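Local coordinates for chitosanase (Gynuella sunshinyii YC6258, PDB 6X2Q), which probably hydrolyses chitosan as a family 46 glycoside hydrolase and is seen here holding a glucosamine oligosaccharide, at residues A11-S16 against F238-R243; M215-Q220 against I229-W234; R37-G42 against G85-L90; N67-F72 against Q95-A100. All blocks are in the same frame, centred on the assembly; numbering follows the deposited sequence.

Contact 1. Residues A11-S16 against F238-R243; sequences ADQIIS and FILPIR
Gln-13 and Ile-14, neighbouring residues of helix 5-20, meet Leu-240 and the tail that follows it, where the C-terminal strand of a two-stranded antiparallel hairpin (229-231 and 238-240) runs out to the end of the chain. The strand lies on the helix through Leu-240. Its CD1 presses against CG1 of Ile-14 at 3.4 Å, tighter than an ordinary contact between carbons, the two side chains crossing obliquely. Its other methyl, CD2, faces the amide of Gln-13 and stands 3.8 Å from OE1, the glutamine and the leucine sliding past each other in opposite directions. The glutamine chain is extended beyond CG; chi2 of 175° sets CD out from the helix, and OE1 is then beside the tail. There OE1 accepts a weak bond from the backbone N of Ile-242, 3.3 Å long but almost straight (175° at the hydrogen). Pro-241, preceded by a cis peptide, has no N-H; the donor is the amide that follows it. CA of Pro-241 passes 3.8 Å from the same oxygen. Leu-240 also touches Leu-10 and Ile-231, and Pro-241 rests on Leu-9 and Leu-10, which widens the apolar seat on the helix. The apolar packing of Leu-240 and the glutamine bond thus share the contact, and the bond, being straight but long, probably adds direction more than strength just beyond the strand.

Contact 2. Residues M215-Q220 against I229-W234; sequences MKLLKQ and IRISTW
Leu-217 and Lys-216, consecutive residues of helix 209-219, divide their work against strand 229-231: the leucine turns into the apolar interior and the lysine reaches along the wetter side. On the buried side CD2 of Leu-217 lies 4.2 Å from CG2 of Ile-229, the two side chains crossing at about a right angle, while CD1 of the leucine approaches CD1 of Ile-231 at 4.4 Å. Ile-229 and Ile-231 lean in turn on Leu-10, Ile-14 and Ile-17 of helix 5-20, and Leu-217 touches Leu-135 of helix 134-147. The strand is thus held between two helices, as the first strand of the C-terminal beta hairpin. It runs roughly antiparallel to helix 209-219, the short axes 10.2 Å apart at an angle of 145°. The other side is polar, partly exposed and bridged by water. Lys-216 is bent at chi3 (83°), which turns CE, and its NZ then donates to the backbone O of Arg-230 at 2.7 Å. The amine lies above the carbonyl plane, 48° out of it. A water accepts from the same NZ at 3.1 Å and from the backbone N of Ser-232 at 3.0 Å, extending the lysine's hold to a residue two places on. An alanine in place of Lys-216 would probably leave Arg-230 O without this donor and the bridging water without one of its two donors. Arg-230 is exposed; its NE stays 5.2 Å from NZ of Lys-216, a separation of like charges, and its NH1 makes a weak bond to Ser-232 OG.

Contact 3. Residues R37-G42 against G85-L90; sequences RGITAG and GSIEGL. With GCS (2-amino-2-deoxy-beta-D-glucopyranose), chain B; GCS (2-amino-2-deoxy-beta-D-glucopyranose), chain C.
Ile-39 meets two side chains of the loop 85-90 in two different attitudes. Against Ile-87 it crosses at about a right angle, CG1 of Ile-39 standing 4.0 Å from CG2 of Ile-87; against Leu-90 the two side chains slide past each other in opposite directions, CD1 of Ile-39 lying 3.9 Å from CB of the leucine. In Ile-87 a chi1 of 65° leaves CG2 anti to the carbonyl carbon, and besides Ile-39 CG1 this methyl meets CA of Gly-38 at 3.7 Å. An alanine in place of Ile-39 would probably open a gap beside Ile-87 CG2 and the Leu-90 side chain. Next to this apolar patch the backbones themselves come together: CA of Gly-38 makes a CA-H...O contact of 3.4 Å with Gly-85 O, and a water accepts from Gly-38 N at 2.6 Å and donates to Gly-85 O at 3.1 Å. Gly-38 has a positive phi (80°), a conformation that comes easily to a residue without a side chain. Arg-37 starts away from the loop, toward the bound sugars, its chain extended from CG to NE. NE gives a weak bond of 3.3 Å to O6 of the glucosamine of chain B, which lies at the guanidinium edge, while C3 of the chain C sugar lies over one face, offset toward the rim; NH1 is bonded to Thr-200 OG1. The chemistry therefore changes within three residues, from a sugar-facing cation through water-bridged glycines to apolar packing, consistent with the loop backing the strand end that presents Arg-37 to the sugars.

Contact 4. Residues N67-F72 against Q95-A100; sequences NILVPF and QRWADA
Arg-96 of helix 93-100 lies against the loop 67-72 along much of its length. At its root CB is 3.6 Å from CD2 of Leu-69, the two side chains sliding past each other in opposite directions, and 4.2 Å from CD1 of Ile-68. The chain then bends at chi2 (-134°), which places CD at 3.2 Å from the backbone O of Ile-68; the same carbon meets the edge of the Phe-72 ring, near its plane, at 4.2 Å from CE2. NE and CZ pass the Ile-68 oxygen more distantly. At the tip Arg-96 NH1 donates to Ile-68 O over 3.1 Å (156° at the hydrogen), in the carbonyl plane and on a lone pair, although the oxygen is tilted 16° from the guanidinium plane. That carbonyl belongs to a type I turn from Asn-67 to Val-70, whose start is fixed by an Asx turn: OD1 of Asn-67 accepts from the backbone N of Leu-69 at 2.7 Å, while its ND2 is bonded to Ser-61 OG and Arg-64 O. The turn thereby offers two apolar side chains to the helix. Ile-68 sends CD1 over the helix backbone to 3.5 Å from Arg-96 O, close also to CB of Asp-99, and Leu-69 turns inward to set CD1 at 3.9 Å from CB of Ala-100, with CD2 near the backbone N of Trp-97. Further in, the indole of Trp-97 stands edge-to-face with Phe-106 of helix 104-129, and its NE1 donates to Tyr-27 O.

Contacts 1 and 2 share the C-terminal beta hairpin: Phe-238 and Leu-240 pair with Ile-231 and Ile-229 by backbone bonds, and contact 2 is nested within the long loop that contact 1 closes. Contacts 3 and 4 lie together elsewhere, their centres 13 Å apart, joined where Ala-41 packs on Trp-97 and Phe-72 on Leu-90. Contacts 2 and 3 fall on opposite sides of the chain's centre. Contacts 1 and 3 are mostly buried and rely on aliphatic packing with few polar links; contacts 2 and 4 are partly buried, and in each a long cationic side chain reaches a backbone carbonyl. Of the four, contact 3 alone holds a residue of the sugar pocket, Arg-37.

Contact 1. Residues A11-S16 against F238-R243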
# COMPACT_ATOMS: atom_id res chain seq x y z
N ALA A 11 4.79 9.76 5.65
CA ALA A 11 4.58 8.42 5.11
C ALA A 11 3.60 8.44 3.94
O ALA A 11 3.87 7.87 2.87
CB ALA A 11 4.08 7.49 6.21
N ASP A 12 2.46 9.13 4.11
CA ASP A 12 1.45 9.15 3.06
C ASP A 12 1.98 9.83 1.80
O ASP A 12 1.70 9.38 0.69
CB ASP A 12 0.18 9.85 3.54
CG ASP A 12 -0.57 9.05 4.59
OD1 ASP A 12 -0.25 7.85 4.76
OD2 ASP A 12 -1.48 9.61 5.24
N GLN A 13 2.73 10.91 1.96
CA GLN A 13 3.22 11.61 0.78
C GLN A 13 4.29 10.81 0.06
O GLN A 13 4.37 10.83 -1.17
CB GLN A 13 3.73 13.00 1.16
CG GLN A 13 2.57 13.95 1.38
CD GLN A 13 2.98 15.33 1.88
OE1 GLN A 13 4.15 15.69 1.92
NE2 GLN A 13 1.98 16.11 2.27
N ILE A 14 5.10 10.06 0.82
CA ILE A 14 6.15 9.23 0.23
C ILE A 14 5.54 8.08 -0.56
O ILE A 14 5.92 7.81 -1.71
CB ILE A 14 7.11 8.70 1.32
CG1 ILE A 14 7.92 9.84 1.94
CG2 ILE A 14 8.01 7.62 0.77
CD1 ILE A 14 8.69 9.42 3.20
N ILE A 15 4.60 7.36 0.06
CA ILE A 15 3.96 6.22 -0.60
C ILE A 15 3.17 6.69 -1.80
O ILE A 15 3.11 6.01 -2.84
CB ILE A 15 3.08 5.46 0.41
CG1 ILE A 15 3.99 4.85 1.48
CG2 ILE A 15 2.20 4.41 -0.29
CD1 ILE A 15 3.24 4.24 2.63
N SER A 16 2.54 7.86 -1.68
CA SER A 16 1.87 8.43 -2.84
C SER A 16 2.85 8.65 -3.99
O SER A 16 2.56 8.32 -5.14
CB SER A 16 1.16 9.72 -2.43
OG SER A 16 0.38 10.21 -3.50
N PHE A 238 11.42 15.37 -5.06
CA PHE A 238 10.44 15.91 -4.12
C PHE A 238 11.12 16.12 -2.78
O PHE A 238 11.84 15.24 -2.31
CB PHE A 238 9.25 14.98 -3.94
CG PHE A 238 8.31 14.98 -5.09
CD1 PHE A 238 7.42 16.03 -5.27
CD2 PHE A 238 8.30 13.93 -6.00
CE1 PHE A 238 6.55 16.04 -6.34
CE2 PHE A 238 7.43 13.93 -7.07
CZ PHE A 238 6.55 14.99 -7.24
N ILE A 239 10.90 17.28 -2.18
CA ILE A 239 11.35 17.55 -0.82
C ILE A 239 10.11 17.57 0.07
O ILE A 239 9.16 18.33 -0.18
CB ILE A 239 12.13 18.87 -0.72
CG1 ILE A 239 13.38 18.81 -1.59
CG2 ILE A 239 12.57 19.10 0.71
CD1 ILE A 239 14.46 17.86 -1.06
N LEU A 240 10.11 16.71 1.09
CA LEU A 240 8.97 16.50 1.96
C LEU A 240 9.32 16.91 3.39
O LEU A 240 10.48 16.80 3.80
CB LEU A 240 8.53 15.03 1.95
CG LEU A 240 8.36 14.48 0.54
CD1 LEU A 240 8.06 13.01 0.59
CD2 LEU A 240 7.27 15.24 -0.20
N PRO A 241 8.35 17.39 4.17
CA PRO A 241 6.94 17.54 3.77
C PRO A 241 6.71 18.72 2.83
O PRO A 241 7.46 19.69 2.87
CB PRO A 241 6.22 17.76 5.11
CG PRO A 241 7.26 18.40 5.99
CD PRO A 241 8.60 17.84 5.55
N ILE A 242 5.70 18.62 1.97
CA ILE A 242 5.31 19.73 1.11
C ILE A 242 4.35 20.62 1.87
O ILE A 242 3.44 20.14 2.56
CB ILE A 242 4.70 19.22 -0.22
CG1 ILE A 242 5.77 18.51 -1.07
CG2 ILE A 242 4.06 20.36 -1.00
CD1 ILE A 242 6.80 19.45 -1.72
N ARG A 243 4.56 21.93 1.75
CA ARG A 243 3.93 22.95 2.58
C ARG A 243 3.21 24.01 1.74
O ARG A 243 3.63 24.30 0.61
CB ARG A 243 4.98 23.63 3.49
CG ARG A 243 6.02 24.53 2.77
CD ARG A 243 6.82 23.80 1.67
NE ARG A 243 8.17 24.33 1.50
CZ ARG A 243 8.46 25.44 0.84
NH1 ARG A 243 7.49 26.16 0.28
NH2 ARG A 243 9.73 25.85 0.73

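Contact 2. Residues M215-Q220 against I229-W234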
# COMPACT_ATOMS: atom_id res chain seq x y z
N MET A 215 15.74 1.96 1.01
CA MET A 215 17.12 1.57 1.29
C MET A 215 18.04 2.79 1.35
O MET A 215 18.95 2.85 2.17
CB MET A 215 17.61 0.58 0.22
CG MET A 215 19.02 0.07 0.46
SD MET A 215 19.10 -1.04 1.88
CE MET A 215 18.38 -2.54 1.20
N LYS A 216 17.81 3.77 0.47
CA LYS A 216 18.61 4.99 0.47
C LYS A 216 18.46 5.73 1.81
O LYS A 216 19.47 6.10 2.44
CB LYS A 216 18.21 5.86 -0.72
CG LYS A 216 18.97 7.18 -0.87
CD LYS A 216 18.22 8.19 -1.79
CE LYS A 216 17.13 8.99 -1.03
NZ LYS A 216 16.59 10.16 -1.82
N LEU A 217 17.22 5.90 2.28
CA LEU A 217 16.99 6.51 3.59
C LEU A 217 17.69 5.71 4.68
O LEU A 217 18.26 6.29 5.62
CB LEU A 217 15.49 6.62 3.89
CG LEU A 217 14.65 7.46 2.91
CD1 LEU A 217 13.20 7.53 3.34
CD2 LEU A 217 15.24 8.85 2.77
N LEU A 218 17.64 4.38 4.60
CA LEU A 218 18.31 3.58 5.61
C LEU A 218 19.82 3.78 5.57
O LEU A 218 20.46 3.96 6.61
CB LEU A 218 17.95 2.10 5.45
CG LEU A 218 18.68 1.13 6.39
CD1 LEU A 218 18.44 1.50 7.86
CD2 LEU A 218 18.23 -0.30 6.12
N LYS A 219 20.41 3.80 4.36
CA LYS A 219 21.86 3.96 4.27
C LYS A 219 22.33 5.35 4.67
O LYS A 219 23.48 5.51 5.11
CB LYS A 219 22.35 3.65 2.85
CG LYS A 219 22.85 2.22 2.69
CD LYS A 219 22.38 1.61 1.40
CE LYS A 219 23.14 2.19 0.22
NZ LYS A 219 23.02 1.28 -0.96
N GLN A 220 21.49 6.37 4.51
CA GLN A 220 21.85 7.71 4.94
C GLN A 220 21.54 7.96 6.41
O GLN A 220 21.69 9.09 6.89
CB GLN A 220 21.12 8.74 4.08
CG GLN A 220 21.53 8.69 2.64
CD GLN A 220 20.69 9.60 1.79
OE1 GLN A 220 19.54 9.88 2.12
NE2 GLN A 220 21.25 10.07 0.68
N ILE A 229 13.07 15.39 3.74
CA ILE A 229 13.23 14.09 3.10
C ILE A 229 13.18 14.30 1.60
O ILE A 229 12.24 14.92 1.07
CB ILE A 229 12.16 13.09 3.56
CG1 ILE A 229 12.35 12.77 5.04
CG2 ILE A 229 12.27 11.80 2.74
CD1 ILE A 229 11.44 11.67 5.57
N ARG A 230 14.21 13.81 0.91
CA ARG A 230 14.29 13.86 -0.54
C ARG A 230 13.86 12.51 -1.09
O ARG A 230 14.44 11.47 -0.75
CB ARG A 230 15.71 14.21 -0.99
CG ARG A 230 15.88 14.35 -2.50
CD ARG A 230 17.24 13.80 -2.96
NE ARG A 230 17.90 14.70 -3.89
CZ ARG A 230 18.03 14.48 -5.20
NH1 ARG A 230 17.55 13.37 -5.75
NH2 ARG A 230 18.65 15.38 -5.96
N ILE A 231 12.82 12.51 -1.92
CA ILE A 231 12.38 11.33 -2.66
C ILE A 231 12.45 11.66 -4.15
O ILE A 231 11.90 12.67 -4.59
CB ILE A 231 10.94 10.92 -2.28
CG1 ILE A 231 10.84 10.63 -0.77
CG2 ILE A 231 10.53 9.69 -3.06
CD1 ILE A 231 11.65 9.40 -0.34
N SER A 232 13.12 10.79 -4.92
CA SER A 232 13.20 11.00 -6.37
C SER A 232 13.06 9.68 -7.13
O SER A 232 13.68 9.50 -8.19
CB SER A 232 14.51 11.69 -6.76
OG SER A 232 15.60 11.15 -6.05
N THR A 233 12.25 8.77 -6.61
CA THR A 233 12.01 7.44 -7.14
C THR A 233 11.87 7.38 -8.66
O THR A 233 12.42 6.48 -9.29
CB THR A 233 10.74 6.86 -6.50
OG1 THR A 233 10.80 7.04 -5.08
CG2 THR A 233 10.59 5.38 -6.85
N TRP A 234 11.16 8.34 -9.25
CA TRP A 234 10.85 8.30 -10.68
C TRP A 234 11.59 9.37 -11.47
O TRP A 234 11.16 9.71 -12.58
CB TRP A 234 9.35 8.45 -10.90
CG TRP A 234 8.52 7.42 -10.21
CD1 TRP A 234 7.83 7.58 -9.04
CD2 TRP A 234 8.28 6.08 -10.65
NE1 TRP A 234 7.18 6.41 -8.72
CE2 TRP A 234 7.43 5.48 -9.70
CE3 TRP A 234 8.69 5.33 -11.76
CZ2 TRP A 234 6.98 4.15 -9.82
CZ3 TRP A 234 8.25 4.02 -11.89
CH2 TRP A 234 7.41 3.44 -10.92
O HOH W 1 14.59 8.51 -3.55

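Contact 3. Residues R37-G42 against G85-L90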
# COMPACT_ATOMS: atom_id res chain seq x y z
N ARG A 37 -5.70 -7.87 -11.31
CA ARG A 37 -6.48 -7.36 -10.18
C ARG A 37 -7.71 -6.58 -10.62
O ARG A 37 -8.46 -6.09 -9.77
CB ARG A 37 -5.58 -6.51 -9.28
CG ARG A 37 -4.41 -7.32 -8.66
CD ARG A 37 -3.74 -6.60 -7.46
NE ARG A 37 -2.66 -7.40 -6.87
CZ ARG A 37 -1.39 -7.38 -7.29
NH1 ARG A 37 -1.05 -6.61 -8.31
NH2 ARG A 37 -0.47 -8.14 -6.70
N GLY A 38 -7.95 -6.47 -11.93
CA GLY A 38 -9.11 -5.74 -12.42
C GLY A 38 -8.87 -4.25 -12.41
O GLY A 38 -7.85 -3.77 -12.92
N ILE A 39 -9.81 -3.52 -11.82
CA ILE A 39 -9.68 -2.08 -11.65
C ILE A 39 -8.97 -1.81 -10.33
O ILE A 39 -9.34 -2.37 -9.29
CB ILE A 39 -11.06 -1.40 -11.67
CG1 ILE A 39 -11.83 -1.82 -12.92
CG2 ILE A 39 -10.90 0.12 -11.59
CD1 ILE A 39 -13.06 -0.99 -13.21
N THR A 40 -7.94 -0.96 -10.39
CA THR A 40 -7.22 -0.48 -9.22
C THR A 40 -7.60 0.97 -8.99
O THR A 40 -7.52 1.78 -9.91
CB THR A 40 -5.70 -0.60 -9.43
OG1 THR A 40 -5.33 -1.98 -9.45
CG2 THR A 40 -4.92 0.12 -8.31
N ALA A 41 -7.99 1.31 -7.75
CA ALA A 41 -8.56 2.63 -7.50
C ALA A 41 -8.19 3.15 -6.12
O ALA A 41 -7.93 2.38 -5.19
CB ALA A 41 -10.09 2.62 -7.65
N GLY A 42 -8.18 4.48 -6.00
CA GLY A 42 -8.12 5.14 -4.72
C GLY A 42 -6.72 5.42 -4.23
O GLY A 42 -5.71 5.17 -4.90
N GLY A 85 -10.20 -11.16 -11.81
CA GLY A 85 -9.66 -9.97 -12.41
C GLY A 85 -10.40 -9.46 -13.62
O GLY A 85 -9.92 -8.52 -14.27
N SER A 86 -11.55 -10.05 -13.94
CA SER A 86 -12.34 -9.58 -15.08
C SER A 86 -12.95 -8.22 -14.80
O SER A 86 -13.50 -7.99 -13.72
CB SER A 86 -13.47 -10.57 -15.37
OG SER A 86 -14.45 -9.95 -16.18
N ILE A 87 -12.91 -7.33 -15.79
CA ILE A 87 -13.51 -6.01 -15.64
C ILE A 87 -14.85 -5.93 -16.37
O ILE A 87 -15.24 -4.88 -16.88
CB ILE A 87 -12.55 -4.89 -16.11
CG1 ILE A 87 -12.27 -4.99 -17.61
CG2 ILE A 87 -11.25 -4.93 -15.30
CD1 ILE A 87 -11.68 -3.72 -18.19
N GLU A 88 -15.58 -7.05 -16.41
CA GLU A 88 -16.95 -7.09 -16.90
C GLU A 88 -17.87 -7.49 -15.75
O GLU A 88 -17.56 -8.40 -14.98
CB GLU A 88 -17.09 -8.09 -18.06
N GLY A 89 -18.99 -6.78 -15.60
CA GLY A 89 -19.30 -5.59 -16.37
C GLY A 89 -19.17 -4.39 -15.45
O GLY A 89 -20.12 -3.96 -14.80
N LEU A 90 -17.96 -3.87 -15.37
CA LEU A 90 -17.67 -2.69 -14.58
C LEU A 90 -17.58 -1.46 -15.46
O LEU A 90 -16.98 -0.46 -15.05
CB LEU A 90 -16.37 -2.88 -13.80
CG LEU A 90 -16.34 -4.10 -12.89
CD1 LEU A 90 -14.97 -4.23 -12.23
CD2 LEU A 90 -17.46 -4.01 -11.85
C1 GCS B . -3.07 -4.65 -3.39
C2 GCS B . -4.48 -4.84 -2.87
C3 GCS B . -4.44 -5.75 -1.68
C4 GCS B . -3.84 -7.11 -2.02
C5 GCS B . -2.61 -6.80 -2.88
C6 GCS B . -1.89 -7.97 -3.48
N2 GCS B . -5.18 -3.64 -2.59
O1 GCS B . -2.89 -3.82 -4.54
O3 GCS B . -5.74 -5.91 -1.28
O4 GCS B . -3.94 -7.87 -1.14
O5 GCS B . -2.85 -5.89 -3.92
O6 GCS B . -2.75 -8.96 -3.94
C1 GCS C . -1.39 -2.30 -7.66
C2 GCS C . -0.33 -3.51 -7.42
C3 GCS C . -0.93 -4.13 -6.05
C4 GCS C . -1.44 -3.14 -4.95
C5 GCS C . -2.05 -1.74 -5.19
C6 GCS C . -1.63 -1.01 -4.25
N2 GCS C . -0.24 -4.41 -8.43
O1 GCS C . -0.81 -1.67 -8.73
O3 GCS C . 0.28 -4.65 -5.46
O5 GCS C . -1.62 -1.47 -6.58
O6 GCS C . -1.66 0.38 -4.62
O HOH W 2 -7.05 -7.27 -14.24

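Contact 4. Residues N67-F72 against Q95-A100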
# COMPACT_ATOMS: atom_id res chain seq x y z
N ASN A 67 -26.16 6.04 -4.23
CA ASN A 67 -24.95 6.67 -4.80
C ASN A 67 -24.71 6.08 -6.19
O ASN A 67 -25.20 5.02 -6.46
CB ASN A 67 -23.75 6.61 -3.85
CG ASN A 67 -23.19 5.22 -3.73
OD1 ASN A 67 -22.60 4.72 -4.66
ND2 ASN A 67 -23.36 4.61 -2.59
N ILE A 68 -23.94 6.76 -7.01
CA ILE A 68 -23.69 6.31 -8.37
C ILE A 68 -22.91 4.99 -8.46
O ILE A 68 -22.85 4.41 -9.54
CB ILE A 68 -22.96 7.44 -9.11
CG1 ILE A 68 -21.63 7.73 -8.40
CG2 ILE A 68 -23.85 8.69 -9.15
CD1 ILE A 68 -20.85 8.91 -8.97
N LEU A 69 -22.33 4.49 -7.37
CA LEU A 69 -21.56 3.25 -7.42
C LEU A 69 -22.37 2.03 -7.02
O LEU A 69 -21.89 0.90 -7.18
CB LEU A 69 -20.32 3.33 -6.52
CG LEU A 69 -19.29 4.40 -6.86
CD1 LEU A 69 -18.28 4.52 -5.75
CD2 LEU A 69 -18.59 4.05 -8.16
N VAL A 70 -23.59 2.22 -6.50
CA VAL A 70 -24.38 1.09 -6.03
C VAL A 70 -24.63 0.04 -7.11
O VAL A 70 -24.64 -1.16 -6.79
CB VAL A 70 -25.68 1.59 -5.38
CG1 VAL A 70 -26.49 0.42 -4.84
CG2 VAL A 70 -25.35 2.57 -4.26
N PRO A 71 -24.87 0.39 -8.38
CA PRO A 71 -25.19 -0.67 -9.36
C PRO A 71 -24.08 -1.70 -9.53
O PRO A 71 -24.34 -2.80 -10.05
CB PRO A 71 -25.44 0.12 -10.65
CG PRO A 71 -25.83 1.47 -10.20
CD PRO A 71 -24.98 1.72 -9.00
N PHE A 72 -22.85 -1.41 -9.11
CA PHE A 72 -21.76 -2.36 -9.28
C PHE A 72 -21.65 -3.34 -8.12
O PHE A 72 -20.88 -4.29 -8.23
CB PHE A 72 -20.46 -1.61 -9.48
CG PHE A 72 -20.47 -0.71 -10.70
CD1 PHE A 72 -20.26 -1.24 -11.98
CD2 PHE A 72 -20.72 0.65 -10.58
CE1 PHE A 72 -20.28 -0.42 -13.12
CE2 PHE A 72 -20.73 1.49 -11.71
CZ PHE A 72 -20.51 0.95 -12.98
N GLN A 95 -15.07 6.05 -14.15
CA GLN A 95 -15.55 7.42 -14.14
C GLN A 95 -16.36 7.70 -12.89
O GLN A 95 -16.22 8.77 -12.28
CB GLN A 95 -16.38 7.71 -15.40
CG GLN A 95 -16.61 9.22 -15.63
CD GLN A 95 -15.38 9.95 -16.15
OE1 GLN A 95 -14.37 10.08 -15.45
NE2 GLN A 95 -15.45 10.44 -17.39
N ARG A 96 -17.18 6.74 -12.46
CA ARG A 96 -18.02 6.98 -11.28
C ARG A 96 -17.18 7.08 -10.01
O ARG A 96 -17.46 7.93 -9.14
CB ARG A 96 -19.07 5.87 -11.18
CG ARG A 96 -19.95 5.76 -12.43
CD ARG A 96 -21.42 5.62 -12.10
NE ARG A 96 -22.28 5.69 -13.30
CZ ARG A 96 -23.61 5.63 -13.28
NH1 ARG A 96 -24.25 5.48 -12.13
NH2 ARG A 96 -24.30 5.71 -14.41
N TRP A 97 -16.14 6.25 -9.89
CA TRP A 97 -15.21 6.35 -8.77
C TRP A 97 -14.57 7.73 -8.71
O TRP A 97 -14.50 8.35 -7.64
CB TRP A 97 -14.13 5.27 -8.87
CG TRP A 97 -13.20 5.27 -7.68
CD1 TRP A 97 -12.19 6.15 -7.42
CD2 TRP A 97 -13.23 4.34 -6.59
NE1 TRP A 97 -11.59 5.82 -6.23
CE2 TRP A 97 -12.21 4.72 -5.70
CE3 TRP A 97 -14.02 3.23 -6.28
CZ2 TRP A 97 -11.96 4.03 -4.52
CZ3 TRP A 97 -13.76 2.53 -5.11
CH2 TRP A 97 -12.74 2.94 -4.24
N ALA A 98 -14.08 8.22 -9.86
CA ALA A 98 -13.53 9.58 -9.90
C ALA A 98 -14.56 10.61 -9.43
O ALA A 98 -14.24 11.52 -8.65
CB ALA A 98 -13.06 9.90 -11.32
N ASP A 99 -15.81 10.49 -9.87
CA ASP A 99 -16.81 11.47 -9.45
C ASP A 99 -17.16 11.30 -7.97
O ASP A 99 -17.23 12.29 -7.23
CB ASP A 99 -18.05 11.39 -10.33
CG ASP A 99 -17.78 11.81 -11.78
OD1 ASP A 99 -16.96 12.74 -11.98
OD2 ASP A 99 -18.38 11.22 -12.71
N ALA A 100 -17.34 10.06 -7.52
CA ALA A 100 -17.60 9.83 -6.11
C ALA A 100 -16.51 10.46 -5.24
O ALA A 100 -16.81 11.04 -4.20
CB ALA A 100 -17.72 8.33 -5.84